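Local coordinates for protein ribose-phosphate pyrophosphokinase (PDB 5MP7) that probably makes phosphoribosyl pyrophosphate by transferring the pyrophosphoryl group of ATP to the 1-hydroxyl of ribose 5-phosphate, with magnesium as cofactor, at residues 13-18 against 34-39; 60-65 against 94-99; 171-176 against 224-229; 215-220 against 244-249; 281-286 against 298-303. All blocks are in the same frame, centred on the assembly; numbering follows the deposited sequence.

Interaction 1: residues 13-18 against 34-39; sequences MLFAGR and AVTAQT
Leu14 and Thr36 meet where strand 12-16 is passed by an extended chain running 62° away from it, so the two backbones touch over a short length instead of pairing as a ladder. Leu14 O takes two donors from the same residue. Thr36 N comes nearly along the C=O axis, 2.9 Å from Leu14 O, while Thr36 OG1 gives to Leu14 O at 3.1 Å from 53° above the carbonyl plane. With Thr36 OG1 anti to its carbonyl carbon (chi1 -58°), the same hydroxyl lies over one face of the Phe15 ring, offset toward the rim. The methyl branch works next to it: Thr36 CG2 is 3.6 Å from Phe15 CE2, and Met13, crossing Thr36 at about a right angle, puts CE 3.5 Å from Thr36 CG2. On the other flank Val35 CG1 rests 4.1 Å from Ala16 CB, close to Ala28 of helix 21-31. One step further on, water 1 accepts from Ala16 N at 3.0 Å and donates to Thr36 O at 2.8 Å, bridging the backbones as they part. Leu14 O thus accepts from both the amide N and the hydroxyl of Thr36, so this buried hydroxyl, beside Met13 CE and the Phe15 ring, has a hydrogen-bond partner.

Interaction 2: residues 60-65 against 94-99; sequences DAFVLQ and TAILPF
Ala61 O is gripped twice: Thr94 N donates to it at 2.9 Å, and water 2 donates to Ala61 O at 3.2 Å. The water reaches across to Thr94 OG1 at 2.8 Å, a hydroxyl that is also bonded to Arg131, and it sits over one face of the Phe62 ring, toward the rim. From there the bonds alternate as parallel strands require, Val63 N to Thr94 O, Ile96 N to Val63 O, and finally Gln65 N to Ile96 O, the last of them almost straight at 179°. These are the two strands of a beta-alpha-beta crossover, adjacent in the five-stranded parallel sheet, with helix 71-87 linking them and lying against Ala61 and Val63. On the face of Phe62 and Ile96, helix 302-314 packs instead. Phe62 and Thr94 lie there side by side, Phe62 CD2 3.7 Å from Thr94 CB, and Ile96 CD1 stands near the plane of the ring at its edge, 4.0 Å from Phe62 CB. Leu64 CD1 touches two groups, 3.7 Å from Ile96 CG2 and 3.9 Å from Pro98 CG. The side-chain amide of Gln65, whose backbone N ends the ladder, turns to helix 71-87, where NE2 bonds Glu77 and the carbonyl of Trp74.

Interaction 3: residues 171-176 against 224-229; sequences DMVVVS and KTCILT
Val173 and Val175 pack closely against Cys226 and Leu228 in the buried part of this contact, whereas Asp171 and Lys224 face one another at its exposed start. Val173 CG1 stands between its own backbone N and carbonyl carbon (chi1 67°), which brings it 3.7 Å from Cys226 SG. Val175 uses both branches: CG1 lies 3.9 Å from Leu228 CD1, and CG2 is 4.0 Å from Cys226 CB. Helix 237-248 covers this face through Leu246. The backbones form a parallel ladder of five bonds, from Thr225 N to Asp171 O at 2.8 Å through to Thr229 N and Val175 O; the bond of Val175 N to Ile227 O is nearly straight at 177°. The two are central strands of the mixed sheet of the phosphoribosyltransferase-like fold, and they lead toward Asp178 and Asp230, the predicted magnesium and ribose 5-phosphate sites. The opposite face is buried too: Met172 SD meets Ile227 CD1 and Val174 CG1 meets Thr229 CG2, each pair at 4.0 Å, with helix 182-191 covering Val174. At the loose, solvent end, a salt bridge between Asp171 OD2 and Lys224 NZ is doubtful, because the carboxylate oxygen sits too near the lysine chain in the model.

Interaction 4: residues 215-220 against 244-249; sequences NRVVGD and NLLRED
Strand 215-218 is an edge strand of the mixed sheet within this chain, and helix 237-248 passes over it with Val217 and Leu245 in between, the strand and helix axes 8.9 Å apart at their closest and 61° apart in direction. Leu245 reaches for the strand with one methyl. Its CD2 lies 3.6 Å from Asn215 CB and 4.1 Å from Val217 CG2, with the first torsion well off a staggered position (chi1 -125°), so the side chain may be under some strain. Leu246 adds a more distant touch, CD2 to Val217 CG2 at 4.3 Å, while its CD1 packs on Cys226 and Leu228. At the end of the helix a carboxylate comes up beside the valine methyl: Val217 and Asp249 run alongside one another, pointing opposite ways, and Val217 CG2 is 3.4 Å from Asp249 OD2. Water 3 donates to Asp249 OD2 at 3.0 Å and accepts from Val217 N at 3.0 Å, so the strand amide is joined to the carboxylate through the water. No direct hydrogen bond links the two segments, and much of the contact faces solvent. Asn215 also touches Lys202, the predicted active-site lysine. Strands 197-202 and 215-218 run antiparallel and bracket the unmodelled residues 205-213, an arrangement consistent with the flexible catalytic loop of class I PRPP synthetases.

Interaction 5: residues 281-286 against 298-303; sequences VTNTLP and VLSIAP
The flat amide of Asn283 is turned against the chain at Ile301, and both ends of it are used. Asn283 OD1 accepts from Ile301 N at 2.8 Å in a nearly straight bond, the donor tilted 18° from the plane of the amide carbonyl, and the same oxygen comes 3.3 Å from Ser300 CA. The other end, ND2, bonds Gln26 of helix 21-31. Asn283 CG lies between backbone N and carbonyl carbon (chi1 70°), which starts the amide toward Ile301. Nearer the backbone, Asn283 CB rests on Val298 CG1 at 3.8 Å. Ahead of this side chain the strands are joined in parallel: Leu299 N donates to Val281 O at 2.9 Å, and Asn283 N makes a weak, bent bond to Leu299 O. Val281 CG2 and Val298 CG2 touch at 3.9 Å on one face of the sheet. On the other, Thr282 CG2 lies 4.0 Å from Ile301 CD1, while Thr282 OG1 turns to the carbonyl of Thr259. As the second segment leaves the sheet, Ser300 OG accepts from Ala302 N at 3.2 Å, a capping bond at the start of helix 302-314, and Ser300 OG is also bonded to Gln26. Asn283 thus fixes the backbone just where it turns from strand into helix. Strand 296-299 closes one side of the mixed sheet next to strand 278-282; helix 302-314 runs on from it, and helix 21-31 lies alongside, with Leu23 against both Asn283 and Ile301.

Overall arrangement
From the N terminus, interaction 1 closes the loop that carries helix 21-31, and interaction 2 closes the crossover through helix 71-87. The two touch because strands 12-16 and 60-64 are neighbours in the parallel sheet. Interaction 3 joins strands 172-176 and 225-230 across helix 182-191 and strands 197-202 and 215-218; interaction 4 closes the loop from strand 215-218 to the end of helix 237-248. These two cross along the chain, and Leu246 packs on Val175, Cys226 and Leu228, in both strands of interaction 3. Interaction 5 closes a short loop at the far side of the mixed sheet. It meets interaction 2 through Pro98 with Thr284 and Phe99 with Leu285, tying the parallel sheet to the mixed one.

Interaction 1: residues 13-18 against 34-39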
# COMPACT_ATOMS: atom_id res chain seq x y z
N MET A 13 -15.71 11.75 -63.82
CA MET A 13 -15.80 11.08 -62.53
C MET A 13 -16.32 12.01 -61.46
O MET A 13 -15.89 13.13 -61.30
CB MET A 13 -14.46 10.52 -62.10
CG MET A 13 -14.15 9.24 -62.81
SD MET A 13 -12.52 8.61 -62.37
CE MET A 13 -12.94 7.56 -60.97
N LEU A 14 -17.24 11.48 -60.70
CA LEU A 14 -17.94 12.22 -59.70
C LEU A 14 -17.50 11.67 -58.35
O LEU A 14 -17.59 10.49 -58.08
CB LEU A 14 -19.44 12.07 -59.98
CG LEU A 14 -20.38 12.70 -58.95
CD1 LEU A 14 -20.35 14.24 -58.94
CD2 LEU A 14 -21.78 12.20 -59.26
N PHE A 15 -17.06 12.56 -57.48
CA PHE A 15 -16.64 12.23 -56.13
C PHE A 15 -17.55 13.00 -55.16
O PHE A 15 -17.99 14.10 -55.46
CB PHE A 15 -15.22 12.69 -55.92
CG PHE A 15 -14.27 12.08 -56.89
CD1 PHE A 15 -14.08 12.62 -58.15
CD2 PHE A 15 -13.58 10.93 -56.54
CE1 PHE A 15 -13.22 12.00 -59.04
CE2 PHE A 15 -12.73 10.32 -57.41
CZ PHE A 15 -12.55 10.82 -58.66
N ALA A 16 -17.81 12.43 -54.00
CA ALA A 16 -18.69 13.06 -53.05
C ALA A 16 -18.18 12.87 -51.66
O ALA A 16 -17.70 11.80 -51.30
CB ALA A 16 -20.08 12.50 -53.16
N GLY A 17 -18.24 13.93 -50.87
CA GLY A 17 -18.04 13.81 -49.44
C GLY A 17 -19.27 13.27 -48.72
O GLY A 17 -20.31 13.06 -49.32
N ARG A 18 -19.12 13.03 -47.42
CA ARG A 18 -20.14 12.38 -46.59
C ARG A 18 -21.22 13.30 -46.05
O ARG A 18 -22.18 12.82 -45.49
CB ARG A 18 -19.47 11.71 -45.39
CG ARG A 18 -18.58 10.53 -45.75
CD ARG A 18 -17.80 10.08 -44.52
NE ARG A 18 -16.79 11.07 -44.14
CZ ARG A 18 -16.21 11.19 -42.93
NH1 ARG A 18 -16.54 10.38 -41.94
NH2 ARG A 18 -15.28 12.13 -42.73
N ALA A 34 -22.12 6.60 -61.69
CA ALA A 34 -22.00 6.20 -60.29
C ALA A 34 -20.97 7.11 -59.59
O ALA A 34 -20.02 7.58 -60.22
CB ALA A 34 -21.57 4.75 -60.17
N VAL A 35 -21.19 7.35 -58.30
CA VAL A 35 -20.23 8.03 -57.46
C VAL A 35 -19.03 7.11 -57.30
O VAL A 35 -19.19 5.93 -57.12
CB VAL A 35 -20.81 8.36 -56.08
CG1 VAL A 35 -19.74 8.98 -55.17
CG2 VAL A 35 -21.97 9.32 -56.22
N THR A 36 -17.84 7.67 -57.41
CA THR A 36 -16.61 6.91 -57.34
C THR A 36 -16.39 6.39 -55.92
O THR A 36 -16.58 7.10 -54.95
CB THR A 36 -15.42 7.80 -57.74
OG1 THR A 36 -15.64 8.29 -59.07
CG2 THR A 36 -14.16 7.03 -57.74
N ALA A 37 -16.01 5.12 -55.85
CA ALA A 37 -15.87 4.41 -54.59
C ALA A 37 -14.71 4.97 -53.82
O ALA A 37 -13.65 5.25 -54.39
CB ALA A 37 -15.64 2.91 -54.86
N GLN A 38 -14.90 5.16 -52.53
CA GLN A 38 -13.84 5.62 -51.70
C GLN A 38 -14.06 5.24 -50.26
O GLN A 38 -15.18 5.12 -49.83
CB GLN A 38 -13.74 7.15 -51.83
CG GLN A 38 -15.00 7.88 -51.38
CD GLN A 38 -14.85 9.33 -51.10
OE1 GLN A 38 -14.02 9.97 -51.69
NE2 GLN A 38 -15.68 9.87 -50.19
N THR A 39 -12.98 5.15 -49.52
CA THR A 39 -13.03 5.01 -48.08
C THR A 39 -12.88 6.42 -47.48
O THR A 39 -11.92 7.12 -47.78
CB THR A 39 -11.87 4.15 -47.62
OG1 THR A 39 -11.82 2.97 -48.43
CG2 THR A 39 -12.00 3.79 -46.15
O HOH W 1 -16.73 9.67 -53.74

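Interaction 2: residues 60-65 against 94-99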
# COMPACT_ATOMS: atom_id res chain seq x y z
N ASP A 60 -11.76 13.84 -65.59
CA ASP A 60 -12.34 15.14 -65.32
C ASP A 60 -13.17 14.93 -64.05
O ASP A 60 -14.18 14.26 -64.08
CB ASP A 60 -13.22 15.58 -66.48
CG ASP A 60 -12.41 15.92 -67.73
OD1 ASP A 60 -11.53 15.13 -68.18
OD2 ASP A 60 -12.66 17.00 -68.31
N ALA A 61 -12.68 15.45 -62.93
CA ALA A 61 -13.23 15.14 -61.63
C ALA A 61 -14.10 16.27 -61.16
O ALA A 61 -13.76 17.44 -61.35
CB ALA A 61 -12.12 14.92 -60.63
N PHE A 62 -15.25 15.90 -60.58
CA PHE A 62 -16.16 16.84 -59.96
C PHE A 62 -16.33 16.42 -58.50
O PHE A 62 -16.78 15.31 -58.22
CB PHE A 62 -17.47 16.84 -60.71
CG PHE A 62 -17.33 17.36 -62.09
CD1 PHE A 62 -16.87 16.54 -63.11
CD2 PHE A 62 -17.60 18.68 -62.38
CE1 PHE A 62 -16.69 17.04 -64.41
CE2 PHE A 62 -17.44 19.18 -63.68
CZ PHE A 62 -17.01 18.35 -64.70
N VAL A 63 -15.91 17.27 -57.59
CA VAL A 63 -15.86 16.90 -56.18
C VAL A 63 -16.96 17.64 -55.48
O VAL A 63 -16.85 18.81 -55.28
CB VAL A 63 -14.53 17.29 -55.55
CG1 VAL A 63 -14.45 16.78 -54.13
CG2 VAL A 63 -13.42 16.71 -56.38
N LEU A 64 -18.02 16.94 -55.11
CA LEU A 64 -19.21 17.52 -54.57
C LEU A 64 -19.22 17.43 -53.06
O LEU A 64 -19.20 16.36 -52.51
CB LEU A 64 -20.43 16.81 -55.16
CG LEU A 64 -21.83 17.09 -54.60
CD1 LEU A 64 -22.22 18.55 -54.59
CD2 LEU A 64 -22.82 16.30 -55.46
N GLN A 65 -19.25 18.57 -52.39
CA GLN A 65 -19.37 18.59 -50.96
C GLN A 65 -20.29 19.74 -50.53
O GLN A 65 -20.04 20.92 -50.83
CB GLN A 65 -17.97 18.76 -50.32
CG GLN A 65 -17.96 18.75 -48.81
CD GLN A 65 -18.12 17.33 -48.22
OE1 GLN A 65 -19.12 16.66 -48.44
NE2 GLN A 65 -17.12 16.89 -47.47
N THR A 94 -12.84 20.14 -60.66
CA THR A 94 -13.81 21.16 -60.35
C THR A 94 -14.39 20.90 -58.95
O THR A 94 -14.87 19.83 -58.68
CB THR A 94 -14.96 21.14 -61.38
OG1 THR A 94 -14.43 21.31 -62.71
CG2 THR A 94 -15.95 22.23 -61.08
N ALA A 95 -14.33 21.88 -58.06
CA ALA A 95 -14.95 21.80 -56.76
C ALA A 95 -16.36 22.36 -56.84
O ALA A 95 -16.61 23.44 -57.37
CB ALA A 95 -14.16 22.60 -55.75
N ILE A 96 -17.31 21.61 -56.32
CA ILE A 96 -18.69 22.04 -56.28
C ILE A 96 -19.06 22.29 -54.82
O ILE A 96 -19.01 21.38 -54.00
CB ILE A 96 -19.59 20.97 -56.88
CG1 ILE A 96 -19.30 20.85 -58.36
CG2 ILE A 96 -21.04 21.34 -56.69
CD1 ILE A 96 -19.85 19.58 -58.92
N LEU A 97 -19.41 23.52 -54.50
CA LEU A 97 -19.77 23.88 -53.14
C LEU A 97 -21.15 24.52 -53.17
O LEU A 97 -21.24 25.70 -53.32
CB LEU A 97 -18.77 24.86 -52.58
CG LEU A 97 -17.37 24.27 -52.41
CD1 LEU A 97 -16.57 24.52 -53.66
CD2 LEU A 97 -16.63 24.91 -51.25
N PRO A 98 -22.23 23.72 -53.08
CA PRO A 98 -23.56 24.29 -53.31
C PRO A 98 -23.85 25.44 -52.36
O PRO A 98 -24.41 26.43 -52.77
CB PRO A 98 -24.48 23.11 -53.05
CG PRO A 98 -23.66 21.91 -53.33
CD PRO A 98 -22.28 22.26 -52.88
N PHE A 99 -23.44 25.32 -51.10
CA PHE A 99 -23.44 26.43 -50.16
C PHE A 99 -21.97 26.79 -49.87
O PHE A 99 -21.21 25.97 -49.35
CB PHE A 99 -24.17 26.00 -48.90
CG PHE A 99 -24.08 26.96 -47.75
CD1 PHE A 99 -25.00 27.99 -47.63
CD2 PHE A 99 -23.13 26.79 -46.75
CE1 PHE A 99 -24.97 28.86 -46.56
CE2 PHE A 99 -23.09 27.65 -45.67
CZ PHE A 99 -24.00 28.70 -45.58
O HOH W 2 -13.31 19.07 -64.06

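Interaction 3: residues 171-176 against 224-229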
# COMPACT_ATOMS: atom_id res chain seq x y z
N ASP A 171 -52.20 39.01 -55.35
CA ASP A 171 -51.73 40.38 -55.52
C ASP A 171 -50.41 40.50 -54.73
O ASP A 171 -50.42 40.61 -53.50
CB ASP A 171 -52.82 41.33 -54.98
CG ASP A 171 -52.56 42.80 -55.30
OD1 ASP A 171 -52.51 43.06 -56.50
OD2 ASP A 171 -52.48 43.67 -54.40
N MET A 172 -49.29 40.45 -55.44
CA MET A 172 -47.97 40.25 -54.82
C MET A 172 -47.14 41.53 -54.60
O MET A 172 -47.19 42.44 -55.39
CB MET A 172 -47.17 39.24 -55.65
CG MET A 172 -47.74 37.82 -55.59
SD MET A 172 -46.70 36.58 -56.44
CE MET A 172 -47.06 36.89 -58.17
N VAL A 173 -46.39 41.56 -53.51
CA VAL A 173 -45.31 42.51 -53.35
C VAL A 173 -44.05 41.70 -52.92
O VAL A 173 -44.14 40.78 -52.09
CB VAL A 173 -45.69 43.67 -52.38
CG1 VAL A 173 -45.87 43.17 -50.96
CG2 VAL A 173 -44.64 44.76 -52.36
N VAL A 174 -42.90 41.98 -53.54
CA VAL A 174 -41.65 41.32 -53.15
C VAL A 174 -41.06 42.16 -52.05
O VAL A 174 -40.98 43.36 -52.18
CB VAL A 174 -40.70 41.17 -54.34
CG1 VAL A 174 -39.45 40.46 -53.91
CG2 VAL A 174 -41.33 40.33 -55.41
N VAL A 175 -40.66 41.53 -50.95
CA VAL A 175 -40.11 42.24 -49.79
C VAL A 175 -38.72 41.73 -49.45
O VAL A 175 -38.50 40.52 -49.31
CB VAL A 175 -41.00 42.06 -48.56
CG1 VAL A 175 -40.48 42.89 -47.40
CG2 VAL A 175 -42.42 42.45 -48.89
N SER A 176 -37.78 42.65 -49.30
CA SER A 176 -36.45 42.30 -48.83
C SER A 176 -36.35 42.49 -47.32
O SER A 176 -36.72 43.53 -46.79
CB SER A 176 -35.41 43.16 -49.52
OG SER A 176 -34.12 42.71 -49.17
N LYS A 224 -51.71 42.79 -49.19
CA LYS A 224 -50.98 42.12 -50.28
C LYS A 224 -50.37 40.82 -49.80
O LYS A 224 -50.13 40.65 -48.60
CB LYS A 224 -49.87 43.02 -50.81
CG LYS A 224 -50.32 44.40 -51.26
CD LYS A 224 -50.40 44.48 -52.75
CE LYS A 224 -50.66 45.85 -53.27
NZ LYS A 224 -50.25 45.93 -54.70
N THR A 225 -50.11 39.93 -50.75
CA THR A 225 -49.37 38.69 -50.49
C THR A 225 -47.89 38.97 -50.62
O THR A 225 -47.40 39.20 -51.71
CB THR A 225 -49.80 37.61 -51.50
OG1 THR A 225 -51.20 37.38 -51.34
CG2 THR A 225 -49.06 36.30 -51.26
N CYS A 226 -47.18 38.96 -49.50
CA CYS A 226 -45.75 39.28 -49.46
C CYS A 226 -44.86 38.08 -49.75
O CYS A 226 -44.99 37.08 -49.09
CB CYS A 226 -45.38 39.81 -48.10
SG CYS A 226 -46.21 41.37 -47.79
N ILE A 227 -43.93 38.23 -50.69
CA ILE A 227 -42.89 37.27 -50.94
C ILE A 227 -41.61 37.80 -50.27
O ILE A 227 -40.96 38.69 -50.81
CB ILE A 227 -42.60 37.11 -52.45
CG1 ILE A 227 -43.88 37.04 -53.28
CG2 ILE A 227 -41.74 35.89 -52.70
CD1 ILE A 227 -44.82 35.89 -52.97
N LEU A 228 -41.29 37.25 -49.11
CA LEU A 228 -40.09 37.62 -48.36
C LEU A 228 -38.94 36.79 -48.88
O LEU A 228 -38.93 35.57 -48.74
CB LEU A 228 -40.29 37.28 -46.91
CG LEU A 228 -39.57 37.96 -45.77
CD1 LEU A 228 -39.27 39.41 -46.04
CD2 LEU A 228 -40.43 37.79 -44.53
N THR A 229 -37.95 37.44 -49.48
CA THR A 229 -36.89 36.71 -50.16
C THR A 229 -35.53 36.95 -49.48
O THR A 229 -35.17 38.07 -49.20
CB THR A 229 -36.88 37.01 -51.68
OG1 THR A 229 -35.92 36.18 -52.33
CG2 THR A 229 -36.55 38.44 -51.97

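Interaction 4: residues 215-220 against 244-249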
# COMPACT_ATOMS: atom_id res chain seq x y z
N ASN A 215 -37.32 49.19 -36.41
CA ASN A 215 -37.55 48.55 -37.68
C ASN A 215 -38.80 49.16 -38.33
O ASN A 215 -39.80 49.35 -37.65
CB ASN A 215 -37.86 47.06 -37.48
CG ASN A 215 -36.68 46.23 -36.99
OD1 ASN A 215 -35.73 46.05 -37.70
ND2 ASN A 215 -36.80 45.62 -35.81
N ARG A 216 -38.76 49.44 -39.62
CA ARG A 216 -39.92 50.01 -40.34
C ARG A 216 -40.04 49.35 -41.71
O ARG A 216 -39.06 49.06 -42.34
CB ARG A 216 -39.75 51.54 -40.52
CG ARG A 216 -39.78 52.32 -39.21
CD ARG A 216 -39.36 53.78 -39.35
NE ARG A 216 -37.94 54.04 -39.02
CZ ARG A 216 -37.34 55.25 -39.11
NH1 ARG A 216 -38.01 56.31 -39.54
NH2 ARG A 216 -36.06 55.39 -38.77
N VAL A 217 -41.25 49.19 -42.20
CA VAL A 217 -41.43 48.73 -43.57
C VAL A 217 -41.49 49.95 -44.47
O VAL A 217 -42.20 50.88 -44.18
CB VAL A 217 -42.75 47.97 -43.70
CG1 VAL A 217 -42.96 47.51 -45.13
CG2 VAL A 217 -42.76 46.80 -42.74
N VAL A 218 -40.76 49.93 -45.57
CA VAL A 218 -40.73 51.02 -46.51
C VAL A 218 -41.39 50.46 -47.75
O VAL A 218 -40.86 49.54 -48.36
CB VAL A 218 -39.28 51.48 -46.80
CG1 VAL A 218 -39.24 52.57 -47.87
CG2 VAL A 218 -38.61 51.97 -45.51
N GLY A 219 -42.51 51.04 -48.14
CA GLY A 219 -43.37 50.53 -49.23
C GLY A 219 -44.74 50.07 -48.70
O GLY A 219 -44.92 49.94 -47.49
N ASP A 220 -45.70 49.85 -49.60
CA ASP A 220 -47.07 49.46 -49.22
C ASP A 220 -47.30 47.96 -49.36
O ASP A 220 -47.22 47.40 -50.47
CB ASP A 220 -48.13 50.20 -50.04
CG ASP A 220 -49.56 49.94 -49.52
OD1 ASP A 220 -49.84 50.28 -48.35
OD2 ASP A 220 -50.42 49.40 -50.25
N ASN A 244 -43.51 39.28 -38.69
CA ASN A 244 -44.31 39.94 -37.68
C ASN A 244 -44.57 41.42 -38.04
O ASN A 244 -45.66 41.94 -37.85
CB ASN A 244 -43.61 39.83 -36.33
CG ASN A 244 -44.15 40.82 -35.31
OD1 ASN A 244 -45.31 40.74 -34.96
ND2 ASN A 244 -43.33 41.79 -34.87
N LEU A 245 -43.54 42.08 -38.57
CA LEU A 245 -43.65 43.47 -39.02
C LEU A 245 -44.61 43.62 -40.18
O LEU A 245 -45.33 44.61 -40.25
CB LEU A 245 -42.28 44.00 -39.46
CG LEU A 245 -41.80 45.27 -38.78
CD1 LEU A 245 -41.58 45.08 -37.28
CD2 LEU A 245 -40.50 45.66 -39.46
N LEU A 246 -44.57 42.69 -41.12
CA LEU A 246 -45.44 42.75 -42.31
C LEU A 246 -46.89 42.49 -41.89
O LEU A 246 -47.80 43.10 -42.44
CB LEU A 246 -45.01 41.75 -43.37
CG LEU A 246 -43.68 42.04 -44.04
CD1 LEU A 246 -43.19 40.82 -44.80
CD2 LEU A 246 -43.77 43.25 -44.95
N ARG A 247 -47.06 41.63 -40.89
CA ARG A 247 -48.35 41.31 -40.31
C ARG A 247 -48.96 42.53 -39.69
O ARG A 247 -50.10 42.86 -39.95
CB ARG A 247 -48.16 40.26 -39.21
CG ARG A 247 -49.41 39.59 -38.67
CD ARG A 247 -49.07 38.52 -37.58
NE ARG A 247 -48.40 39.03 -36.36
CZ ARG A 247 -48.68 40.16 -35.66
NH1 ARG A 247 -49.68 40.97 -35.98
NH2 ARG A 247 -47.94 40.46 -34.58
N GLU A 248 -48.17 43.20 -38.87
CA GLU A 248 -48.56 44.47 -38.27
C GLU A 248 -48.90 45.56 -39.27
O GLU A 248 -49.64 46.45 -38.96
CB GLU A 248 -47.47 44.98 -37.36
CG GLU A 248 -47.66 44.32 -36.02
CD GLU A 248 -46.44 44.21 -35.13
OE1 GLU A 248 -45.48 45.00 -35.27
OE2 GLU A 248 -46.47 43.32 -34.24
N ASP A 249 -48.33 45.49 -40.46
CA ASP A 249 -48.62 46.49 -41.49
C ASP A 249 -49.75 46.08 -42.43
O ASP A 249 -49.98 46.72 -43.46
CB ASP A 249 -47.36 46.85 -42.24
CG ASP A 249 -46.49 47.84 -41.48
OD1 ASP A 249 -46.84 49.03 -41.55
OD2 ASP A 249 -45.50 47.44 -40.81
O HOH W 3 -43.49 49.54 -40.27

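Interaction 5: residues 281-286 against 298-303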
# COMPACT_ATOMS: atom_id res chain seq x y z
N VAL A 281 -37.40 26.40 -49.72
CA VAL A 281 -35.94 26.30 -49.77
C VAL A 281 -35.51 25.24 -50.76
O VAL A 281 -36.34 24.50 -51.26
CB VAL A 281 -35.28 25.97 -48.42
CG1 VAL A 281 -35.59 27.02 -47.40
CG2 VAL A 281 -35.73 24.64 -47.91
N THR A 282 -34.23 25.25 -51.12
CA THR A 282 -33.66 24.20 -51.96
C THR A 282 -32.91 23.28 -51.06
O THR A 282 -32.73 23.55 -49.87
CB THR A 282 -32.69 24.71 -53.05
OG1 THR A 282 -31.44 25.14 -52.44
CG2 THR A 282 -33.31 25.85 -53.81
N ASN A 283 -32.40 22.22 -51.64
CA ASN A 283 -31.62 21.25 -50.86
C ASN A 283 -30.10 21.38 -51.04
O ASN A 283 -29.40 20.38 -51.18
CB ASN A 283 -32.12 19.82 -51.14
CG ASN A 283 -31.78 19.34 -52.53
OD1 ASN A 283 -31.67 20.12 -53.46
ND2 ASN A 283 -31.63 18.06 -52.67
N THR A 284 -29.58 22.60 -51.09
CA THR A 284 -28.14 22.80 -51.18
C THR A 284 -27.49 22.28 -49.93
O THR A 284 -26.36 21.86 -49.97
CB THR A 284 -27.76 24.29 -51.33
OG1 THR A 284 -28.53 25.09 -50.44
CG2 THR A 284 -27.96 24.77 -52.77
N LEU A 285 -28.22 22.33 -48.83
CA LEU A 285 -27.86 21.75 -47.56
C LEU A 285 -28.83 20.65 -47.25
O LEU A 285 -29.96 20.69 -47.74
CB LEU A 285 -27.97 22.80 -46.46
CG LEU A 285 -26.87 23.84 -46.63
CD1 LEU A 285 -27.25 25.18 -46.05
CD2 LEU A 285 -25.55 23.39 -46.00
N PRO A 286 -28.42 19.65 -46.45
CA PRO A 286 -29.33 18.53 -46.20
C PRO A 286 -30.40 18.99 -45.21
O PRO A 286 -30.07 19.55 -44.18
CB PRO A 286 -28.44 17.46 -45.59
CG PRO A 286 -27.32 18.21 -45.00
CD PRO A 286 -27.12 19.46 -45.78
N VAL A 298 -39.30 21.81 -50.02
CA VAL A 298 -37.91 21.69 -50.46
C VAL A 298 -37.88 21.35 -51.91
O VAL A 298 -38.47 20.35 -52.31
CB VAL A 298 -37.15 20.62 -49.66
CG1 VAL A 298 -35.71 20.55 -50.11
CG2 VAL A 298 -37.19 20.98 -48.18
N LEU A 299 -37.21 22.17 -52.70
CA LEU A 299 -37.07 21.89 -54.13
C LEU A 299 -35.68 21.39 -54.38
O LEU A 299 -34.76 21.78 -53.67
CB LEU A 299 -37.33 23.12 -54.96
CG LEU A 299 -38.66 23.83 -54.66
CD1 LEU A 299 -38.67 25.15 -55.41
CD2 LEU A 299 -39.89 22.99 -55.06
N SER A 300 -35.51 20.51 -55.35
CA SER A 300 -34.22 19.94 -55.60
C SER A 300 -33.35 20.85 -56.45
O SER A 300 -33.81 21.33 -57.47
CB SER A 300 -34.33 18.59 -56.32
OG SER A 300 -33.05 17.95 -56.32
N ILE A 301 -32.11 21.04 -56.05
CA ILE A 301 -31.11 21.72 -56.86
C ILE A 301 -30.35 20.75 -57.80
O ILE A 301 -29.51 21.18 -58.57
CB ILE A 301 -30.11 22.48 -55.93
CG1 ILE A 301 -29.56 23.69 -56.65
CG2 ILE A 301 -28.98 21.60 -55.40
CD1 ILE A 301 -30.50 24.88 -56.54
N ALA A 302 -30.64 19.46 -57.74
CA ALA A 302 -29.88 18.48 -58.46
C ALA A 302 -29.90 18.66 -59.96
O ALA A 302 -28.84 18.51 -60.59
CB ALA A 302 -30.31 17.07 -58.10
N PRO A 303 -31.08 18.92 -60.57
CA PRO A 303 -31.08 19.05 -62.04
C PRO A 303 -30.19 20.20 -62.53
O PRO A 303 -29.51 20.07 -63.54
CB PRO A 303 -32.53 19.30 -62.37
CG PRO A 303 -33.30 18.69 -61.22
CD PRO A 303 -32.45 18.97 -60.02